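Local coordinates for protein diphosphomevalonate decarboxylase, putative (Trypanosoma brucei, PDB 2HKE) that probably catalyses the ATP-dependent decarboxylation of (R)-5-diphosphomevalonate to isopentenyl diphosphate, a precursor of isoprenoids and sterols, at residues A[316-321]-A[354-359]. The protein carries 1 engineered substitution. Sequence-based numbering, arbitrary orientation.
Sequences EHFPTP and KPFEML
Phe318 and Phe356 form the tightly packed, buried part of this contact. Their ring planes are only 20° apart but offset so far that they hardly overlap, with centroids 5.0 Å from each other. Phe318 CB is the atom over one face of Phe356, a CH-pi contact 3.8 Å from the centroid. In return, Phe356 CE1 sits over a face of the Phe318 ring, 3.4 Å from CG of Phe318. Met272 of helix 267-283 touches both side chains. Lys354 O closes in here too, with a CA-H...O contact to Phe318 CA at 3.0 Å. The same oxygen lies at the edge of the Phe318 ring, near its plane.

Thr320 supplies the polar link. Its OG1, beside the backbone N (chi1 -54°) and so anti to the carbonyl carbon, gives its proton to Phe318 O at 2.7 Å, from above the carbonyl plane. The same OG1 accepts the backbone N-H of Phe356, N to OG1 2.9 Å, with 150° at the hydrogen. One buried hydroxyl thus ties two backbones together.

In the GHMP-type C-terminal domain, residues 316-321 leave helix 307-317, and residues 354-359 lead into strand 358-363 of the mixed sheet. The contact joins these two connections beside the sheet.

The exposed proline rings pack more loosely, Pro355 CB lying 4.2 Å from Pro321 CD. Beside them Pro319 O still meets Pro355 CA at 3.1 Å. The bent side chain of Lys354 runs off to a salt bridge with Asp268.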
ATOM      1  N   GLU A 316      -1.972  -1.170  26.255  1.00 21.62           N
ATOM      2  CA  GLU A 316      -2.359  -0.443  27.437  1.00 23.37           C
ATOM      3  C   GLU A 316      -3.373   0.648  27.116  1.00 23.62           C
ATOM      4  O   GLU A 316      -4.154   1.021  27.948  1.00 25.97           O
ATOM      5  CB  GLU A 316      -1.123   0.110  28.085  1.00 24.70           C
ATOM      6  CG  GLU A 316      -0.336  -0.992  28.648  1.00 27.75           C
ATOM      7  CD  GLU A 316      -0.928  -1.582  29.933  1.00 35.78           C
ATOM      8  OE1 GLU A 316      -1.641  -0.854  30.674  1.00 35.38           O
ATOM      9  OE2 GLU A 316      -0.634  -2.766  30.186  1.00 37.54           O
ATOM     10  N   HIS A 317      -3.332   1.160  25.893  1.00 21.98           N
ATOM     11  CA  HIS A 317      -4.155   2.297  25.497  1.00 21.62           C
ATOM     12  C   HIS A 317      -5.276   1.868  24.585  1.00 20.98           C
ATOM     13  O   HIS A 317      -6.362   2.483  24.557  1.00 21.58           O
ATOM     14  CB  HIS A 317      -3.255   3.328  24.786  1.00 21.09           C
ATOM     15  CG  HIS A 317      -2.165   3.868  25.657  1.00 19.74           C
ATOM     16  ND1 HIS A 317      -0.976   3.218  25.858  1.00 20.10           N
ATOM     17  CD2 HIS A 317      -2.098   4.993  26.389  1.00 21.73           C
ATOM     18  CE1 HIS A 317      -0.217   3.919  26.675  1.00 22.93           C
ATOM     19  NE2 HIS A 317      -0.888   4.997  27.024  1.00 22.63           N
ATOM     20  N   PHE A 318      -5.005   0.867  23.769  1.00 20.86           N
ATOM     21  CA  PHE A 318      -6.009   0.293  22.848  1.00 20.42           C
ATOM     22  C   PHE A 318      -6.070  -1.224  23.045  1.00 20.99           C
ATOM     23  O   PHE A 318      -5.621  -1.981  22.201  1.00 20.68           O
ATOM     24  CB  PHE A 318      -5.647   0.609  21.403  1.00 21.31           C
ATOM     25  CG  PHE A 318      -5.731   2.058  21.047  1.00 20.59           C
ATOM     26  CD1 PHE A 318      -4.633   2.881  21.170  1.00 22.32           C
ATOM     27  CD2 PHE A 318      -6.924   2.594  20.589  1.00 24.37           C
ATOM     28  CE1 PHE A 318      -4.734   4.243  20.844  1.00 23.96           C
ATOM     29  CE2 PHE A 318      -7.026   3.935  20.240  1.00 25.40           C
ATOM     30  CZ  PHE A 318      -5.919   4.753  20.369  1.00 23.09           C
ATOM     31  N   PRO A 319      -6.636  -1.690  24.183  1.00 21.65           N
ATOM     32  CA  PRO A 319      -6.585  -3.102  24.521  1.00 22.41           C
ATOM     33  C   PRO A 319      -7.331  -3.899  23.506  1.00 22.70           C
ATOM     34  O   PRO A 319      -8.536  -3.690  23.294  1.00 23.49           O
ATOM     35  CB  PRO A 319      -7.261  -3.164  25.901  1.00 23.21           C
ATOM     36  CG  PRO A 319      -7.254  -1.753  26.375  1.00 23.75           C
ATOM     37  CD  PRO A 319      -7.334  -0.900  25.214  1.00 21.57           C
ATOM     38  N   THR A 320      -6.610  -4.807  22.868  1.00 23.25           N
ATOM     39  CA  THR A 320      -7.106  -5.555  21.744  1.00 23.40           C
ATOM     40  C   THR A 320      -6.862  -7.055  21.985  1.00 23.94           C
ATOM     41  O   THR A 320      -5.731  -7.475  22.243  1.00 23.06           O
ATOM     42  CB  THR A 320      -6.383  -5.155  20.456  1.00 23.37           C
ATOM     43  OG1 THR A 320      -6.476  -3.723  20.278  1.00 22.38           O
ATOM     44  CG2 THR A 320      -6.962  -5.941  19.230  1.00 22.02           C
ATOM     45  N   PRO A 321      -7.908  -7.862  21.847  1.00 25.32           N
ATOM     46  CA  PRO A 321      -7.713  -9.305  22.086  1.00 26.07           C
ATOM     47  C   PRO A 321      -6.760  -9.951  21.063  1.00 26.72           C
ATOM     48  O   PRO A 321      -6.726  -9.537  19.891  1.00 25.56           O
ATOM     49  CB  PRO A 321      -9.124  -9.893  21.991  1.00 26.77           C
ATOM     50  CG  PRO A 321     -10.006  -8.842  21.445  1.00 27.41           C
ATOM     51  CD  PRO A 321      -9.283  -7.511  21.470  1.00 26.17           C
ATOM     52  N   LYS A 354     -10.222   1.482  23.728  1.00 27.33           N
ATOM     53  CA  LYS A 354     -11.002   0.636  22.839  1.00 26.68           C
ATOM     54  C   LYS A 354     -10.046  -0.253  22.061  1.00 25.11           C
ATOM     55  O   LYS A 354      -8.878   0.072  21.910  1.00 23.55           O
ATOM     56  CB  LYS A 354     -11.848   1.468  21.888  1.00 27.16           C
ATOM     57  CG  LYS A 354     -10.981   2.311  20.913  1.00 28.16           C
ATOM     58  CD  LYS A 354     -11.767   3.276  20.109  1.00 30.59           C
ATOM     59  CE  LYS A 354     -12.144   4.517  20.890  1.00 32.47           C
ATOM     60  NZ  LYS A 354     -12.998   5.307  19.959  1.00 33.75           N
ATOM     61  N   PRO A 355     -10.533  -1.390  21.577  1.00 24.30           N
ATOM     62  CA  PRO A 355      -9.654  -2.238  20.781  1.00 23.91           C
ATOM     63  C   PRO A 355      -9.435  -1.667  19.379  1.00 23.50           C
ATOM     64  O   PRO A 355     -10.291  -0.952  18.833  1.00 23.01           O
ATOM     65  CB  PRO A 355     -10.448  -3.542  20.652  1.00 23.89           C
ATOM     66  CG  PRO A 355     -11.862  -3.132  20.815  1.00 24.69           C
ATOM     67  CD  PRO A 355     -11.880  -1.957  21.731  1.00 25.25           C
ATOM     68  N   PHE A 356      -8.286  -1.984  18.784  1.00 23.00           N
ATOM     69  CA  PHE A 356      -8.182  -1.910  17.321  1.00 22.56           C
ATOM     70  C   PHE A 356      -9.161  -2.897  16.708  1.00 23.12           C
ATOM     71  O   PHE A 356      -9.549  -3.913  17.340  1.00 25.30           O
ATOM     72  CB  PHE A 356      -6.770  -2.260  16.837  1.00 21.68           C
ATOM     73  CG  PHE A 356      -5.676  -1.411  17.433  1.00 20.94           C
ATOM     74  CD1 PHE A 356      -5.794  -0.022  17.510  1.00 21.59           C
ATOM     75  CD2 PHE A 356      -4.479  -2.003  17.839  1.00 21.29           C
ATOM     76  CE1 PHE A 356      -4.781   0.755  18.044  1.00 22.16           C
ATOM     77  CE2 PHE A 356      -3.443  -1.186  18.410  1.00 23.01           C
ATOM     78  CZ  PHE A 356      -3.608   0.173  18.464  1.00 22.79           C
ATOM     79  N   GLU A 357      -9.524  -2.655  15.457  1.00 23.34           N
ATOM     80  CA  GLU A 357     -10.319  -3.627  14.724  1.00 23.52           C
ATOM     81  C   GLU A 357      -9.450  -4.869  14.501  1.00 23.59           C
ATOM     82  O   GLU A 357      -9.930  -5.986  14.527  1.00 24.13           O
ATOM     83  CB  GLU A 357     -10.797  -3.051  13.417  1.00 24.25           C
ATOM     84  CG  GLU A 357     -11.633  -1.825  13.538  1.00 26.53           C
ATOM     85  CD  GLU A 357     -12.853  -2.080  14.431  1.00 34.25           C
ATOM     86  OE1 GLU A 357     -13.758  -2.826  13.974  1.00 37.74           O
ATOM     87  OE2 GLU A 357     -12.856  -1.583  15.582  1.00 38.57           O
ATOM     88  N   MET A 358      -8.155  -4.653  14.290  1.00 22.44           N
ATOM     89  CA  MET A 358      -7.200  -5.733  14.175  1.00 24.18           C
ATOM     90  C   MET A 358      -5.836  -5.106  14.199  1.00 21.92           C
ATOM     91  O   MET A 358      -5.702  -3.905  14.008  1.00 21.12           O
ATOM     92  CB  MET A 358      -7.368  -6.517  12.871  1.00 24.82           C
ATOM     93  CG  MET A 358      -6.555  -6.031  11.715  1.00 30.64           C
ATOM     94  SD  MET A 358      -6.719  -7.168  10.312  1.00 36.41           S
ATOM     95  CE  MET A 358      -8.386  -6.739  10.097  1.00 27.54           C
ATOM     96  N   LEU A 359      -4.842  -5.928  14.448  1.00 21.48           N
ATOM     97  CA  LEU A 359      -3.441  -5.506  14.407  1.00 20.97           C
ATOM     98  C   LEU A 359      -2.645  -6.472  13.561  1.00 21.70           C
ATOM     99  O   LEU A 359      -2.504  -7.642  13.933  1.00 20.64           O
ATOM    100  CB  LEU A 359      -2.838  -5.467  15.805  1.00 20.03           C
ATOM    101  CG  LEU A 359      -1.384  -5.019  15.903  1.00 20.63           C
ATOM    102  CD1 LEU A 359      -1.236  -3.572  15.434  1.00 19.66           C
ATOM    103  CD2 LEU A 359      -0.867  -5.165  17.325  1.00 21.35           C
TER